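Local coordinates for PTS-dependent dihydroxyacetone kinase operon regulatory protein (Escherichia coli, PDB 4LRZ), which activates transcription of the dhaKLM operon from a sigma-70 promoter and represses its own expression, here as the sensor part bound to DhaL, at residues 32-38 against 101-107; 46-50 against 79-85; 52-57 against 185-189; 74-80 against 158-164; 116-122 against 145-149. The contacts are given in a common frame with arbitrary orientation. Where two conformers were deposited one is given. Residue numbers count along the deposited sequence, not the author numbering.

Contact 1 (32-38 against 101-107); sequences WNVPHQA and GFNDGTY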
# COMPACT_ATOMS: atom_id res chain seq x y z
N TRP F 32 -23.72 15.86 32.31
CA TRP F 32 -22.39 15.33 32.03
C TRP F 32 -21.92 14.64 33.28
O TRP F 32 -22.08 15.16 34.38
CB TRP F 32 -21.40 16.45 31.64
CG TRP F 32 -20.11 15.95 31.01
CD1 TRP F 32 -18.92 15.73 31.64
CD2 TRP F 32 -19.89 15.63 29.62
NE1 TRP F 32 -17.97 15.30 30.73
CE2 TRP F 32 -18.53 15.23 29.49
CE3 TRP F 32 -20.70 15.67 28.47
CZ2 TRP F 32 -17.97 14.84 28.26
CZ3 TRP F 32 -20.13 15.29 27.24
CH2 TRP F 32 -18.77 14.88 27.15
N ASN F 33 -21.37 13.44 33.10
CA ASN F 33 -20.86 12.69 34.21
C ASN F 33 -19.56 11.98 33.89
O ASN F 33 -18.99 12.15 32.84
CB ASN F 33 -21.88 11.66 34.68
CG ASN F 33 -22.00 11.60 36.19
OD1 ASN F 33 -21.10 11.09 36.88
ND2 ASN F 33 -23.09 12.13 36.72
N VAL F 34 -19.09 11.23 34.87
CA VAL F 34 -18.00 10.30 34.81
C VAL F 34 -18.03 9.46 33.51
O VAL F 34 -19.09 8.98 33.09
CB VAL F 34 -18.18 9.44 36.06
CG1 VAL F 34 -17.82 8.02 35.80
CG2 VAL F 34 -17.44 10.04 37.28
N PRO F 35 -16.87 9.28 32.85
CA PRO F 35 -16.91 8.53 31.60
C PRO F 35 -17.25 7.04 31.77
O PRO F 35 -17.09 6.44 32.86
CB PRO F 35 -15.47 8.65 31.10
CG PRO F 35 -14.68 8.54 32.37
CD PRO F 35 -15.47 9.48 33.30
N HIS F 36 -17.70 6.46 30.66
CA HIS F 36 -17.78 5.01 30.52
C HIS F 36 -16.45 4.69 29.85
O HIS F 36 -16.18 5.13 28.74
CB HIS F 36 -18.97 4.65 29.61
CG HIS F 36 -19.17 3.17 29.44
ND1 HIS F 36 -19.39 2.32 30.50
CD2 HIS F 36 -19.18 2.40 28.33
CE1 HIS F 36 -19.50 1.08 30.05
NE2 HIS F 36 -19.39 1.10 28.74
N GLN F 37 -15.62 3.91 30.55
CA GLN F 37 -14.22 3.83 30.24
C GLN F 37 -13.76 2.42 30.40
O GLN F 37 -13.85 1.87 31.48
CB GLN F 37 -13.42 4.73 31.20
CG GLN F 37 -12.01 5.15 30.66
CD GLN F 37 -11.14 5.82 31.72
OE1 GLN F 37 -11.64 6.51 32.62
NE2 GLN F 37 -9.85 5.61 31.63
N ALA F 38 -13.26 1.82 29.33
CA ALA F 38 -12.71 0.47 29.42
C ALA F 38 -11.51 0.49 30.36
O ALA F 38 -10.83 1.50 30.51
CB ALA F 38 -12.34 -0.09 28.05
N GLY F 101 -13.31 13.81 31.04
CA GLY F 101 -13.50 12.35 30.92
C GLY F 101 -12.87 11.61 29.73
O GLY F 101 -13.00 10.36 29.61
N PHE F 102 -12.19 12.33 28.84
CA PHE F 102 -11.62 11.65 27.68
C PHE F 102 -10.22 11.16 28.02
O PHE F 102 -9.31 11.95 28.13
CB PHE F 102 -11.56 12.59 26.49
CG PHE F 102 -12.89 13.11 26.01
CD1 PHE F 102 -13.25 14.42 26.24
CD2 PHE F 102 -13.75 12.30 25.29
CE1 PHE F 102 -14.47 14.94 25.76
CE2 PHE F 102 -14.96 12.80 24.80
CZ PHE F 102 -15.32 14.13 25.05
N ASN F 103 -10.05 9.85 28.20
CA ASN F 103 -8.78 9.23 28.55
C ASN F 103 -8.67 8.02 27.66
O ASN F 103 -9.59 7.71 26.95
CB ASN F 103 -8.80 8.76 30.00
CG ASN F 103 -8.97 9.89 30.98
OD1 ASN F 103 -8.08 10.74 31.14
ND2 ASN F 103 -10.12 9.91 31.66
N ASP F 104 -7.54 7.32 27.72
CA ASP F 104 -7.43 6.01 27.07
C ASP F 104 -8.55 5.12 27.59
O ASP F 104 -8.80 5.06 28.79
CB ASP F 104 -6.09 5.34 27.36
CG ASP F 104 -4.93 6.02 26.69
OD1 ASP F 104 -3.80 5.66 27.04
OD2 ASP F 104 -5.12 6.91 25.84
N GLY F 105 -9.22 4.43 26.68
CA GLY F 105 -10.38 3.59 27.03
C GLY F 105 -11.75 4.20 27.20
O GLY F 105 -12.72 3.45 27.40
N THR F 106 -11.88 5.53 27.18
CA THR F 106 -13.19 6.19 27.24
C THR F 106 -13.94 5.90 25.93
O THR F 106 -13.36 6.08 24.84
CB THR F 106 -13.02 7.71 27.34
OG1 THR F 106 -12.44 8.04 28.60
CG2 THR F 106 -14.35 8.46 27.21
N TYR F 107 -15.18 5.44 26.05
CA TYR F 107 -16.08 5.29 24.89
C TYR F 107 -16.80 6.59 24.60
O TYR F 107 -17.30 7.24 25.51
CB TYR F 107 -17.14 4.20 25.16
CG TYR F 107 -16.58 2.82 25.34
CD1 TYR F 107 -16.38 2.01 24.24
CD2 TYR F 107 -16.27 2.31 26.63
CE1 TYR F 107 -15.90 0.71 24.38
CE2 TYR F 107 -15.79 1.01 26.80
CZ TYR F 107 -15.58 0.22 25.64
OH TYR F 107 -15.09 -1.05 25.69
O HOH W 1 -17.81 8.03 28.27

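Contact 2 (46-50 against 79-85); sequences IYRRK and DETACIL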
# COMPACT_ATOMS: atom_id res chain seq x y z
N ILE F 46 -8.64 -4.94 24.16
CA ILE F 46 -9.04 -4.11 23.04
C ILE F 46 -7.75 -3.59 22.40
O ILE F 46 -7.60 -3.65 21.18
CB ILE F 46 -9.97 -2.93 23.44
CG1 ILE F 46 -11.42 -3.40 23.64
CG2 ILE F 46 -9.96 -1.80 22.35
CD1 ILE F 46 -12.13 -2.71 24.83
N TYR F 47 -6.83 -3.10 23.23
CA TYR F 47 -5.57 -2.53 22.77
C TYR F 47 -4.81 -3.58 21.98
O TYR F 47 -4.38 -3.32 20.84
CB TYR F 47 -4.76 -2.06 23.98
CG TYR F 47 -3.61 -1.12 23.69
CD1 TYR F 47 -3.78 0.27 23.70
CD2 TYR F 47 -2.31 -1.62 23.46
CE1 TYR F 47 -2.71 1.15 23.48
CE2 TYR F 47 -1.22 -0.74 23.22
CZ TYR F 47 -1.44 0.64 23.23
OH TYR F 47 -0.40 1.49 22.99
N ARG F 48 -4.69 -4.77 22.55
CA ARG F 48 -4.05 -5.90 21.90
C ARG F 48 -4.65 -6.23 20.52
O ARG F 48 -3.91 -6.36 19.55
CB ARG F 48 -4.00 -7.14 22.84
CG ARG F 48 -3.83 -8.53 22.15
CD ARG F 48 -3.37 -9.68 23.11
NE ARG F 48 -3.67 -9.38 24.52
CZ ARG F 48 -4.80 -9.70 25.15
NH1 ARG F 48 -5.77 -10.38 24.53
NH2 ARG F 48 -4.97 -9.33 26.42
N ARG F 49 -5.96 -6.39 20.39
CA ARG F 49 -6.48 -6.77 19.06
C ARG F 49 -6.48 -5.63 18.01
O ARG F 49 -6.65 -5.87 16.80
CB ARG F 49 -7.85 -7.43 19.15
CG ARG F 49 -8.91 -6.51 19.63
CD ARG F 49 -10.36 -7.02 19.42
NE ARG F 49 -11.18 -5.81 19.63
CZ ARG F 49 -11.73 -5.08 18.66
NH1 ARG F 49 -12.37 -3.93 18.97
NH2 ARG F 49 -11.65 -5.49 17.38
N LYS F 50 -6.25 -4.41 18.46
CA LYS F 50 -6.16 -3.29 17.54
C LYS F 50 -4.71 -2.92 17.15
O LYS F 50 -4.49 -1.93 16.46
CB LYS F 50 -6.94 -2.13 18.12
CG LYS F 50 -8.44 -2.48 18.19
CD LYS F 50 -9.05 -1.91 16.98
CE LYS F 50 -9.72 -2.88 16.10
NZ LYS F 50 -9.71 -2.15 14.79
N ASP F 79 -11.12 2.94 18.27
CA ASP F 79 -11.42 1.67 17.59
C ASP F 79 -12.79 1.73 16.92
O ASP F 79 -13.44 2.77 16.99
CB ASP F 79 -11.25 0.46 18.51
CG ASP F 79 -12.40 0.26 19.45
OD1 ASP F 79 -13.34 1.08 19.49
OD2 ASP F 79 -12.41 -0.78 20.13
N GLU F 80 -13.25 0.64 16.30
CA GLU F 80 -14.54 0.72 15.65
C GLU F 80 -15.73 0.98 16.59
O GLU F 80 -16.80 1.27 16.09
CB GLU F 80 -14.92 -0.47 14.73
CG GLU F 80 -14.47 -1.97 14.91
CD GLU F 80 -13.74 -2.37 16.18
OE1 GLU F 80 -14.31 -3.15 16.96
OE2 GLU F 80 -12.57 -1.98 16.36
N THR F 81 -15.56 0.85 17.91
CA THR F 81 -16.70 1.10 18.83
C THR F 81 -16.61 2.47 19.50
O THR F 81 -17.18 2.66 20.56
CB THR F 81 -16.82 0.02 19.95
OG1 THR F 81 -15.87 0.30 20.98
CG2 THR F 81 -16.57 -1.42 19.43
N ALA F 82 -15.85 3.40 18.91
CA ALA F 82 -15.60 4.69 19.54
C ALA F 82 -14.81 4.65 20.86
O ALA F 82 -14.94 5.55 21.69
CB ALA F 82 -16.89 5.43 19.75
N CYS F 83 -14.04 3.60 21.10
CA CYS F 83 -13.21 3.57 22.29
C CYS F 83 -11.85 4.21 22.00
O CYS F 83 -11.17 3.82 21.02
CB CYS F 83 -13.00 2.12 22.74
SG CYS F 83 -12.14 1.93 24.32
N ILE F 84 -11.47 5.21 22.82
CA ILE F 84 -10.17 5.89 22.65
C ILE F 84 -9.02 4.94 22.95
O ILE F 84 -8.89 4.43 24.06
CB ILE F 84 -10.05 7.14 23.52
CG1 ILE F 84 -11.07 8.17 23.08
CG2 ILE F 84 -8.65 7.73 23.34
CD1 ILE F 84 -10.97 9.46 23.78
N LEU F 85 -8.20 4.69 21.93
CA LEU F 85 -7.06 3.76 22.04
C LEU F 85 -5.75 4.50 22.41
O LEU F 85 -4.93 3.99 23.17
CB LEU F 85 -6.88 2.98 20.73
CG LEU F 85 -8.03 2.04 20.33
CD1 LEU F 85 -7.83 1.55 18.91
CD2 LEU F 85 -8.13 0.84 21.28

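Contact 3 (52-57 against 185-189); sequences AMLTLG and VGNLL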
# COMPACT_ATOMS: atom_id res chain seq x y z
N ALA F 52 -2.35 -3.81 15.04
CA ALA F 52 -1.94 -3.52 13.69
C ALA F 52 -2.32 -2.09 13.30
O ALA F 52 -1.45 -1.31 12.91
CB ALA F 52 -2.49 -4.57 12.71
N MET F 53 -3.58 -1.72 13.45
CA MET F 53 -4.00 -0.36 13.13
C MET F 53 -3.35 0.66 14.09
O MET F 53 -3.04 1.78 13.71
CB MET F 53 -5.54 -0.24 13.12
CG MET F 53 -6.12 1.21 13.08
SD MET F 53 -7.33 1.62 14.44
CE MET F 53 -6.49 0.79 15.77
N LEU F 54 -3.14 0.27 15.34
CA LEU F 54 -2.65 1.20 16.36
C LEU F 54 -1.25 1.67 16.10
O LEU F 54 -0.96 2.86 16.17
CB LEU F 54 -2.60 0.55 17.76
CG LEU F 54 -3.61 1.05 18.76
CD1 LEU F 54 -3.37 0.43 20.13
CD2 LEU F 54 -3.63 2.59 18.81
N THR F 55 -0.37 0.72 15.87
CA THR F 55 1.02 1.06 15.77
C THR F 55 1.20 1.96 14.55
O THR F 55 1.97 2.91 14.61
CB THR F 55 1.93 -0.16 15.73
OG1 THR F 55 1.85 -0.76 14.46
CG2 THR F 55 1.52 -1.16 16.78
N LEU F 56 0.44 1.70 13.49
CA LEU F 56 0.51 2.50 12.26
C LEU F 56 -0.08 3.88 12.53
O LEU F 56 0.51 4.91 12.20
CB LEU F 56 -0.26 1.80 11.16
CG LEU F 56 0.26 0.47 10.61
CD1 LEU F 56 -0.67 0.04 9.49
CD2 LEU F 56 1.68 0.62 10.01
N GLY F 57 -1.22 3.89 13.21
CA GLY F 57 -1.87 5.13 13.59
C GLY F 57 -1.05 6.04 14.49
O GLY F 57 -1.11 7.26 14.33
N VAL F 185 -3.33 5.50 6.99
CA VAL F 185 -3.32 4.33 7.87
C VAL F 185 -4.09 3.13 7.19
O VAL F 185 -3.58 2.00 7.08
CB VAL F 185 -3.87 4.68 9.27
CG1 VAL F 185 -3.72 3.52 10.21
CG2 VAL F 185 -3.14 5.91 9.86
N GLY F 186 -5.28 3.39 6.68
CA GLY F 186 -5.98 2.44 5.81
C GLY F 186 -5.10 1.82 4.75
O GLY F 186 -4.95 0.57 4.66
N ASN F 187 -4.44 2.63 3.95
CA ASN F 187 -3.69 2.05 2.87
C ASN F 187 -2.50 1.25 3.36
O ASN F 187 -2.08 0.29 2.71
CB ASN F 187 -3.32 3.10 1.84
CG ASN F 187 -4.54 3.62 1.10
OD1 ASN F 187 -5.53 2.90 0.92
ND2 ASN F 187 -4.50 4.87 0.71
N LEU F 188 -1.98 1.63 4.52
CA LEU F 188 -0.88 0.91 5.07
C LEU F 188 -1.33 -0.47 5.55
O LEU F 188 -0.56 -1.40 5.49
CB LEU F 188 -0.27 1.68 6.20
CG LEU F 188 1.02 2.49 6.06
CD1 LEU F 188 1.79 2.38 4.78
CD2 LEU F 188 0.80 3.92 6.55
N LEU F 189 -2.58 -0.60 6.01
CA LEU F 189 -3.09 -1.90 6.40
C LEU F 189 -3.23 -2.74 5.15
O LEU F 189 -2.90 -3.92 5.14
CB LEU F 189 -4.42 -1.82 7.15
CG LEU F 189 -4.38 -1.19 8.55
CD1 LEU F 189 -5.81 -0.88 9.04
CD2 LEU F 189 -3.64 -2.05 9.58

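Contact 4 (74-80 against 158-164); sequences ALFILDE and TGTIALA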
# COMPACT_ATOMS: atom_id res chain seq x y z
N ALA F 74 -5.44 18.20 20.22
CA ALA F 74 -5.18 16.84 20.62
C ALA F 74 -5.58 15.98 19.46
O ALA F 74 -6.54 16.29 18.72
CB ALA F 74 -6.01 16.49 21.83
N LEU F 75 -4.90 14.86 19.33
CA LEU F 75 -5.22 13.90 18.29
C LEU F 75 -5.56 12.57 19.00
O LEU F 75 -4.90 12.21 20.00
CB LEU F 75 -4.02 13.76 17.36
CG LEU F 75 -3.61 15.01 16.55
CD1 LEU F 75 -2.12 14.99 16.13
CD2 LEU F 75 -4.47 15.17 15.33
N PHE F 76 -6.58 11.87 18.48
CA PHE F 76 -7.06 10.63 19.05
C PHE F 76 -7.09 9.52 17.99
O PHE F 76 -7.47 9.77 16.86
CB PHE F 76 -8.54 10.80 19.49
CG PHE F 76 -8.78 11.68 20.72
CD1 PHE F 76 -7.76 12.08 21.57
CD2 PHE F 76 -10.12 12.02 21.07
CE1 PHE F 76 -8.05 12.85 22.72
CE2 PHE F 76 -10.42 12.77 22.22
CZ PHE F 76 -9.37 13.19 23.05
N ILE F 77 -6.75 8.30 18.37
CA ILE F 77 -7.17 7.13 17.59
C ILE F 77 -8.31 6.41 18.36
O ILE F 77 -8.17 6.19 19.54
CB ILE F 77 -6.06 6.08 17.42
CG1 ILE F 77 -4.71 6.70 17.62
CG2 ILE F 77 -6.21 5.36 16.05
CD1 ILE F 77 -3.58 6.13 16.61
N LEU F 78 -9.42 6.08 17.70
CA LEU F 78 -10.48 5.32 18.34
C LEU F 78 -10.68 4.01 17.57
O LEU F 78 -10.49 3.99 16.33
CB LEU F 78 -11.80 6.10 18.41
CG LEU F 78 -11.80 7.50 19.09
CD1 LEU F 78 -11.53 8.59 18.05
CD2 LEU F 78 -13.12 7.79 19.74
N ASP F 79 -11.12 2.94 18.27
CA ASP F 79 -11.42 1.67 17.59
C ASP F 79 -12.79 1.73 16.92
O ASP F 79 -13.44 2.77 16.99
CB ASP F 79 -11.25 0.46 18.51
CG ASP F 79 -12.40 0.26 19.45
OD1 ASP F 79 -13.34 1.08 19.49
OD2 ASP F 79 -12.41 -0.78 20.13
N GLU F 80 -13.25 0.64 16.30
CA GLU F 80 -14.54 0.72 15.65
C GLU F 80 -15.73 0.98 16.59
O GLU F 80 -16.80 1.27 16.09
CB GLU F 80 -14.92 -0.47 14.73
CG GLU F 80 -14.47 -1.97 14.91
CD GLU F 80 -13.74 -2.37 16.18
OE1 GLU F 80 -14.31 -3.15 16.96
OE2 GLU F 80 -12.57 -1.98 16.36
N THR F 158 -12.73 0.03 11.11
CA THR F 158 -11.74 -0.51 12.03
C THR F 158 -11.32 0.54 13.04
O THR F 158 -10.75 0.22 14.08
CB THR F 158 -10.59 -1.27 11.28
OG1 THR F 158 -9.96 -2.18 12.19
CG2 THR F 158 -9.55 -0.35 10.48
N GLY F 159 -11.70 1.79 12.79
CA GLY F 159 -11.36 2.86 13.72
C GLY F 159 -11.65 4.23 13.17
O GLY F 159 -12.28 4.35 12.08
N THR F 160 -11.18 5.25 13.90
CA THR F 160 -11.48 6.66 13.58
C THR F 160 -10.29 7.52 13.98
O THR F 160 -9.69 7.29 15.02
CB THR F 160 -12.73 7.19 14.37
OG1 THR F 160 -13.90 6.50 13.93
CG2 THR F 160 -12.92 8.70 14.15
N ILE F 161 -9.98 8.53 13.17
CA ILE F 161 -8.90 9.47 13.50
C ILE F 161 -9.59 10.77 13.80
O ILE F 161 -10.38 11.25 13.00
CB ILE F 161 -7.90 9.72 12.31
CG1 ILE F 161 -7.23 8.41 11.86
CG2 ILE F 161 -6.78 10.75 12.69
CD1 ILE F 161 -6.28 7.76 12.89
N ALA F 162 -9.26 11.35 14.94
CA ALA F 162 -9.85 12.62 15.29
C ALA F 162 -8.83 13.64 15.82
O ALA F 162 -7.76 13.27 16.35
CB ALA F 162 -10.98 12.41 16.35
N LEU F 163 -9.23 14.90 15.69
CA LEU F 163 -8.52 16.06 16.13
C LEU F 163 -9.49 16.93 16.94
O LEU F 163 -10.54 17.32 16.44
CB LEU F 163 -8.02 16.82 14.91
CG LEU F 163 -7.24 18.13 15.06
CD1 LEU F 163 -6.25 18.28 13.89
CD2 LEU F 163 -8.14 19.35 15.17
N ALA F 164 -9.11 17.23 18.19
CA ALA F 164 -9.91 18.03 19.12
C ALA F 164 -9.18 19.34 19.39
O ALA F 164 -7.96 19.33 19.59
CB ALA F 164 -10.10 17.27 20.43
O HOH W 2 -14.71 4.37 15.09

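Contact 5 (116-122 against 145-149); sequences CALSLAA and FCATP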
# COMPACT_ATOMS: atom_id res chain seq x y z
N CYS F 116 -21.44 14.31 17.99
CA CYS F 116 -20.03 14.64 18.00
C CYS F 116 -19.33 13.88 16.88
O CYS F 116 -19.58 12.70 16.67
CB CYS F 116 -19.39 14.26 19.35
SG CYS F 116 -17.72 14.90 19.54
N ALA F 117 -18.43 14.56 16.18
CA ALA F 117 -17.65 13.95 15.13
C ALA F 117 -17.03 12.59 15.56
O ALA F 117 -16.97 11.63 14.78
CB ALA F 117 -16.56 14.94 14.67
N LEU F 118 -16.59 12.51 16.82
CA LEU F 118 -15.96 11.30 17.36
C LEU F 118 -16.79 10.06 17.03
O LEU F 118 -16.21 8.97 16.76
CB LEU F 118 -15.81 11.41 18.88
CG LEU F 118 -14.85 12.42 19.43
CD1 LEU F 118 -14.71 12.31 20.92
CD2 LEU F 118 -13.46 12.21 18.75
N SER F 119 -18.13 10.19 17.05
CA SER F 119 -18.99 9.06 16.60
C SER F 119 -19.61 9.25 15.24
O SER F 119 -19.80 8.30 14.51
CB SER F 119 -20.12 8.75 17.62
OG SER F 119 -21.01 9.85 17.81
N LEU F 120 -19.96 10.48 14.90
CA LEU F 120 -20.75 10.70 13.70
C LEU F 120 -19.96 10.31 12.44
O LEU F 120 -20.53 9.97 11.39
CB LEU F 120 -21.12 12.15 13.61
CG LEU F 120 -22.54 12.55 13.33
CD1 LEU F 120 -22.50 13.97 12.74
CD2 LEU F 120 -23.35 11.53 12.46
N ALA F 121 -18.63 10.33 12.55
CA ALA F 121 -17.82 9.95 11.40
C ALA F 121 -18.07 8.50 11.00
O ALA F 121 -18.30 8.23 9.82
CB ALA F 121 -16.33 10.22 11.63
N ALA F 122 -18.03 7.60 11.98
CA ALA F 122 -18.30 6.19 11.73
C ALA F 122 -19.77 5.92 11.46
O ALA F 122 -20.11 5.02 10.71
CB ALA F 122 -17.87 5.33 12.92
N PHE F 145 -14.56 19.25 17.00
CA PHE F 145 -14.01 17.92 16.70
C PHE F 145 -14.02 17.66 15.19
O PHE F 145 -14.96 18.05 14.51
CB PHE F 145 -14.78 16.81 17.45
CG PHE F 145 -14.54 16.81 18.93
CD1 PHE F 145 -13.50 16.08 19.49
CD2 PHE F 145 -15.34 17.53 19.78
CE1 PHE F 145 -13.27 16.08 20.88
CE2 PHE F 145 -15.11 17.54 21.15
CZ PHE F 145 -14.10 16.82 21.70
N CYS F 146 -12.95 17.08 14.66
CA CYS F 146 -12.95 16.56 13.31
C CYS F 146 -12.64 15.09 13.41
O CYS F 146 -11.81 14.67 14.23
CB CYS F 146 -11.84 17.19 12.46
SG CYS F 146 -11.98 18.97 12.23
N ALA F 147 -13.24 14.29 12.54
CA ALA F 147 -12.97 12.87 12.56
C ALA F 147 -13.23 12.24 11.21
O ALA F 147 -14.06 12.71 10.39
CB ALA F 147 -13.81 12.18 13.65
N THR F 148 -12.52 11.16 10.97
CA THR F 148 -12.72 10.44 9.75
C THR F 148 -12.63 8.98 10.13
O THR F 148 -11.76 8.61 10.89
CB THR F 148 -11.61 10.80 8.70
OG1 THR F 148 -11.67 12.21 8.42
CG2 THR F 148 -11.82 10.05 7.43
N PRO F 149 -13.50 8.14 9.56
CA PRO F 149 -13.38 6.73 9.83
C PRO F 149 -12.26 6.09 8.99
O PRO F 149 -11.95 6.58 7.90
CB PRO F 149 -14.75 6.19 9.40
CG PRO F 149 -15.21 7.09 8.32
CD PRO F 149 -14.70 8.44 8.73

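Contact 1 (32-38 against 101-107)
Y107, Q37 and H36 bury the most surface where loop 32-38, before helix 40-49, runs along GAF-domain loop 101-107, whose G105 and T106 are backbone-bonded to I84 of strand 84-89. Y107 N donates to H36 O at 2.9 Å. Two residues on, A38 N donates to G105 O at 2.6 Å, so the two bonds straddle Q37 and T106, whose CA atoms lie 4.0 Å apart in a single beta bridge. Beside this bridge Q37 NE2 donates to D104 O at 3.1 Å. The ring of Y107 slides past that of H36, centroids 5.1 Å apart with little overlap, and Y107 CE2 meets A38 CB at 3.8 Å. A water joins H36 N and Y107 O, 2.9 Å from each. Glycines make the close approach possible: a CB on G105 would clash with A38 O, and G101, which ends helix 91-99 in a Schellman motif, has its O 3.4 Å from P35 CB. Farther along, W32 CH2 touches F102 CZ at 4.1 Å. Two of the three hydrogen bonds are backbone to backbone and no ion pair crosses, so main-chain bonding joins the loops, with side-chain packing around it.

Contact 2 (46-50 against 79-85)
A salt-bridge network of R49, K50, D79 and E80 dominates this contact. R49 NH1 donates to E80 OE1 at 2.9 Å and more weakly to E80 OE2 at 3.3 Å, and the same NH1 lies 3.4 Å from D79 OD2. K50 adds a longer ion pair, NZ to E80 OE2 at 3.3 Å, but its ammonium group also bonds to T158 OG1 on the adjoining strand. D79 divides its carboxylate between two tasks. OD2 faces the arginine, whereas OD1 takes T81 N at 2.7 Å in an Asx turn and C83 N at 3.1 Å, bracing the type I turn D79-A82 that presents E80. Beneath the charges the contact becomes apolar. I46 CG2 meets L85 CD2 at 3.4 Å, and K50 CB rests 3.9 Å from L85 CD1, so the lysine's aliphatic portion joins the packing. At the far edge, the rim of the Y47 ring approaches the backbone, with Y47 CE1 3.6 Å from L85 O. The end of helix 40-49 is thereby set against the turn between strands 74-79 and 84-89 of the GAF domain. L85 also packs on M53 and L54 of helix 51-66, Y47 packs on L54, and I46 meets Y107.

Contact 3 (52-57 against 185-189)
L56 projects from helix 52-57 into the space between V185, L188 and L189 on the facing helix. Its CD1 touches L189 CD2 at 3.6 Å and L188 CB at 3.7 Å, while L56 CB lies 4.0 Å from V185 CG1. L189 answers from the other helix: its CD2 lies 3.9 Å from M53 N and 4.2 Å from A52 CB, and its CD1 is 4.1 Å from M53 CB. V185 CG1 fits against the backbone where M53 and G57 come together, 4.0 Å from M53 O and 3.9 Å from G57 N. G57 and V185 have CA atoms 6.0 Å apart. The axes of these short segments approach to 9.7 Å, with their N-to-C directions at 129°. The partners are helix 51-66 and the long helix 174-211, which runs from the GAF domain to the PAS domain. L188 also packs on N187 of the second subunit, and L56 and L188 each meet a polar side chain of DhaL. No hydrogen bond crosses between the segments, so the helices are joined by apolar side-chain packing, with fit rather than directed bonding determining the match.

Contact 4 (74-80 against 158-164)
Strands 74-79 and 158-164 run antiparallel, and their side chains fill the sheet surfaces in a regular relief. On the face of A74, F76 and L78, the partners A164, A162 and T160 are small. F76 CB lies 4.3 Å from A162 CB, and A74 CB lies 4.4 Å from A164 CB. L78 leans across the low ground left by A162, bringing its CD1 within 4.2 Å of A162 CB and 4.1 Å of T160 CB. The other face is bulkier: L75 CD2 meets L163 CD1 at 3.9 Å, and I77 CG2 meets I161 CD1 at 4.0 Å, forming two paired ridges. Six backbone hydrogen bonds hold the relief in register, in pairs at A74-A164, F76-A162 and L78-T160. They include F76 N to A162 O at 2.8 Å and L78 N to T160 O at 3.0 Å. Toward D79 the pattern loosens. G159 passes close beneath L78 O, 3.0 Å from G159 CA, where a CB would clash; T158 and G159 both face L150 in a classic beta bulge. A water 2.8 Å from D79 O and 2.6 Å from T160 OG1 joins the strands there. These are central strands of the GAF-domain sheet, flanked by 84-89 and 143-151. Helix 91-99 packs L97 against A74, F76 and A164, whereas I77 on the other face meets helix 51-66.

Contact 5 (116-122 against 145-149)
This is helix-on-sheet packing inside the GAF domain: the start of helix 117-124 lies along one face of strand 143-151. The segment axes come within 6.7 Å, their N-to-C directions differ by 29°, and no hydrogen bond joins the two segments. The small side chains of A117, A121 and A147 form the middle of the interface. A117 CB sits between two strand residues, 3.8 Å from F145 CB and 4.0 Å from A147 CB, and A147 CB in turn approaches A117 O at 3.4 Å. One helical turn later A121 CB lies 3.8 Å from A147 CB and 3.8 Å from P149 CD, so A147 is flanked by A117 and A121. The ends are filled by larger groups. At the N-cap, C116 SG lies over the face of the F145 ring, 4.0 Å from its centroid, in a Cys sulfur-aromatic contact; L118 CG reaches F145 CD1 at 3.9 Å. At the other end P149 CG closes on A121 O at 3.6 Å. C146 and T148 point away from the helix, and both pack on helix 174-211, where T148 OG1 is hydrogen-bonded to T178 OG1. Strand 143-151 is therefore sandwiched between helices. Its backbone pairs with strand 157-166 on one edge and with strand 128-131 on the other, while L118 extends the packing to A162 and to F102.

How the contacts relate
Contacts 3, 4 and 5 are buried parts of the GAF domain, whereas contacts 1 and 2 are only partly buried. Contact 4 is the sheet itself, bonded through its backbone; it shares D79 and E80 with contact 2, which reaches the sheet through strand 84-89, and meets contact 5 through strands 157-166 and 143-151, joined by I161 N to T148 O at 2.9 Å. Contacts 3 and 5 are apolar, helix on helix in the first and helix on strand in the second, with contact 3 also reaching DhaL and the second subunit. Contact 2 adds charge near the surface, and contact 1 uses backbone bonds between loops, with F102 touching F76 of contact 4 and L118 of contact 5.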